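Local coordinates for glycosyl hydrolases family 2, sugar binding domain protein (Bacteroides uniformis str. 3978 T3 ii, PDB 6D1P) that is a beta-glucuronidase of a human gut bacterium that probably hydrolyses O-glycosidic bonds, at residues L382-I387 / V420-L425. Sequence-based numbering, arbitrary orientation.
Sequences LVWEEI and VILWGL
Glu386 and Gly424 meet where two neighbouring parallel strands of the TIM barrel come closest, strands 382-386 and 420-432, joined through helix 397-414 in a beta-alpha-beta crossover. Glu386 CA and Gly424 CA lie 3.7 Å apart, and CB of Glu386 sits 3.4 Å from Gly424 CA, a close fit where glycine carries no side chain. The backbone ladder runs from Glu385 N to Leu422 O, from Gly424 N to Glu385 O at 2.8 Å, and from Ile387 N to Gly424 O.

One pair earlier the spacing is widest, with 5.3 Å between Glu385 CA and Trp423 CA. The Val383 end is bulged: a beta bulge at Ile421 shifts the register by one, and Val383 O takes a good bond from Ile421 N (N-H...O 164°) but only a weak, longer one from Leu422 N. Beyond it, Leu382 CD2 meets Ile421 CG2 through methyls alone. No solvent side exists, since all twelve residues are buried.

Trp384, Leu422 and Glu386 line the face turned toward the barrel interior. With CG anti to the backbone N (chi1 164°), the Trp384 ring is carried alongside Leu422, where its CE3 meets Leu422 CD1 obliquely at 3.8 Å. NE1 reaches Glu386 OE1 by a weak bond; that same OE1 forms a salt bridge with Arg362, while OE2 hydrogen-bonds His365.

On the opposite face, beneath helix 397-414, Val383 CG1 touches Val420 CG2. Val420 CG1 also sits over one face of the Trp423 ring, 3.5 Å above its plane. The ring's NE1 bonds to Asp458. Glu385, with His414 and the Gln368 amide on its oxygens, sets its carboxylate 22° from the Trp423 ring plane, Glu385 OE2 lying 3.9 Å from Trp423 CZ3.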
loop_
_atom_site.group_PDB
_atom_site.type_symbol
_atom_site.label_atom_id
_atom_site.label_comp_id
_atom_site.label_asym_id
_atom_site.label_seq_id
_atom_site.Cartn_x
_atom_site.Cartn_y
_atom_site.Cartn_z
ATOM N N LEU A 382 14.412 -35.361 12.561
ATOM C CA LEU A 382 14.558 -35.723 11.164
ATOM C C LEU A 382 13.791 -34.722 10.297
ATOM O O LEU A 382 12.824 -34.099 10.749
ATOM C CB LEU A 382 14.071 -37.155 10.939
ATOM C CG LEU A 382 15.026 -38.225 11.478
ATOM C CD1 LEU A 382 14.305 -39.525 11.689
ATOM C CD2 LEU A 382 16.188 -38.411 10.526
ATOM N N VAL A 383 14.221 -34.580 9.035
ATOM C CA VAL A 383 13.779 -33.482 8.176
ATOM C C VAL A 383 13.358 -33.980 6.797
ATOM O O VAL A 383 14.068 -34.781 6.169
ATOM C CB VAL A 383 14.870 -32.411 8.018
ATOM C CG1 VAL A 383 14.422 -31.368 7.006
ATOM C CG2 VAL A 383 15.194 -31.777 9.373
ATOM N N TRP A 384 12.198 -33.485 6.339
ATOM C CA TRP A 384 11.741 -33.503 4.953
ATOM C C TRP A 384 11.739 -32.048 4.497
ATOM O O TRP A 384 11.030 -31.217 5.069
ATOM C CB TRP A 384 10.344 -34.146 4.864
ATOM C CG TRP A 384 9.472 -33.968 3.580
ATOM C CD1 TRP A 384 9.579 -32.990 2.628
ATOM C CD2 TRP A 384 8.349 -34.787 3.173
ATOM N NE1 TRP A 384 8.615 -33.154 1.658
ATOM C CE2 TRP A 384 7.845 -34.242 1.967
ATOM C CE3 TRP A 384 7.728 -35.923 3.707
ATOM C CZ2 TRP A 384 6.748 -34.800 1.286
ATOM C CZ3 TRP A 384 6.638 -36.459 3.050
ATOM C CH2 TRP A 384 6.160 -35.907 1.842
ATOM N N GLU A 385 12.546 -31.729 3.494
ATOM C CA GLU A 385 12.589 -30.379 2.946
ATOM C C GLU A 385 12.342 -30.469 1.445
ATOM O O GLU A 385 12.927 -31.328 0.775
ATOM C CB GLU A 385 13.941 -29.713 3.246
ATOM C CG GLU A 385 13.900 -28.193 3.317
ATOM C CD GLU A 385 15.279 -27.568 3.519
ATOM O OE1 GLU A 385 15.350 -26.406 3.990
ATOM O OE2 GLU A 385 16.301 -28.232 3.199
ATOM N N GLU A 386 11.468 -29.605 0.926
ATOM C CA GLU A 386 11.031 -29.653 -0.470
ATOM C C GLU A 386 11.213 -28.299 -1.142
ATOM O O GLU A 386 11.322 -27.261 -0.473
ATOM C CB GLU A 386 9.553 -30.060 -0.602
ATOM C CG GLU A 386 8.548 -29.029 -0.085
ATOM C CD GLU A 386 7.174 -29.632 0.169
ATOM O OE1 GLU A 386 7.104 -30.817 0.616
ATOM O OE2 GLU A 386 6.166 -28.921 -0.049
ATOM N N ILE A 387 11.206 -28.317 -2.476
ATOM C CA ILE A 387 11.201 -27.087 -3.275
ATOM C C ILE A 387 9.786 -26.537 -3.408
ATOM O O ILE A 387 8.809 -27.296 -3.316
ATOM C CB ILE A 387 11.801 -27.303 -4.671
ATOM C CG1 ILE A 387 11.131 -28.484 -5.390
ATOM C CG2 ILE A 387 13.306 -27.421 -4.585
ATOM C CD1 ILE A 387 11.291 -28.409 -6.915
ATOM N N VAL A 420 18.433 -34.485 7.588
ATOM C CA VAL A 420 17.649 -34.504 6.358
ATOM C C VAL A 420 17.661 -35.901 5.756
ATOM O O VAL A 420 18.722 -36.430 5.406
ATOM C CB VAL A 420 18.178 -33.482 5.342
ATOM C CG1 VAL A 420 17.486 -33.687 4.012
ATOM C CG2 VAL A 420 17.962 -32.047 5.865
ATOM N N ILE A 421 16.478 -36.479 5.593
ATOM C CA ILE A 421 16.350 -37.761 4.920
ATOM C C ILE A 421 15.493 -37.693 3.662
ATOM O O ILE A 421 15.563 -38.616 2.836
ATOM C CB ILE A 421 15.799 -38.830 5.884
ATOM C CG1 ILE A 421 14.483 -38.365 6.478
ATOM C CG2 ILE A 421 16.770 -39.075 6.998
ATOM C CD1 ILE A 421 13.769 -39.414 7.220
ATOM N N LEU A 422 14.696 -36.645 3.457
ATOM C CA LEU A 422 13.808 -36.589 2.310
ATOM C C LEU A 422 13.931 -35.245 1.618
ATOM O O LEU A 422 13.785 -34.202 2.259
ATOM C CB LEU A 422 12.354 -36.839 2.713
ATOM C CG LEU A 422 12.023 -38.282 3.098
ATOM C CD1 LEU A 422 10.661 -38.367 3.751
ATOM C CD2 LEU A 422 12.114 -39.227 1.898
ATOM N N TRP A 423 14.226 -35.282 0.316
ATOM C CA TRP A 423 14.072 -34.133 -0.564
ATOM C C TRP A 423 12.704 -34.217 -1.226
ATOM O O TRP A 423 12.429 -35.173 -1.962
ATOM C CB TRP A 423 15.154 -34.100 -1.638
ATOM C CG TRP A 423 16.577 -34.075 -1.167
ATOM C CD1 TRP A 423 17.577 -34.917 -1.557
ATOM C CD2 TRP A 423 17.173 -33.146 -0.248
ATOM N NE1 TRP A 423 18.754 -34.575 -0.935
ATOM C CE2 TRP A 423 18.533 -33.491 -0.130
ATOM C CE3 TRP A 423 16.689 -32.054 0.479
ATOM C CZ2 TRP A 423 19.411 -32.794 0.703
ATOM C CZ3 TRP A 423 17.560 -31.356 1.292
ATOM C CH2 TRP A 423 18.905 -31.722 1.396
ATOM N N GLY A 424 11.848 -33.231 -0.972
ATOM C CA GLY A 424 10.551 -33.162 -1.638
ATOM C C GLY A 424 10.631 -32.394 -2.952
ATOM O O GLY A 424 11.328 -31.392 -3.058
ATOM N N LEU A 425 9.908 -32.886 -3.961
ATOM C CA LEU A 425 9.952 -32.265 -5.287
ATOM C C LEU A 425 8.767 -31.358 -5.584
ATOM O O LEU A 425 8.842 -30.564 -6.525
ATOM C CB LEU A 425 10.046 -33.335 -6.379
ATOM C CG LEU A 425 11.117 -34.407 -6.131
ATOM C CD1 LEU A 425 10.996 -35.526 -7.166
ATOM C CD2 LEU A 425 12.527 -33.812 -6.127
#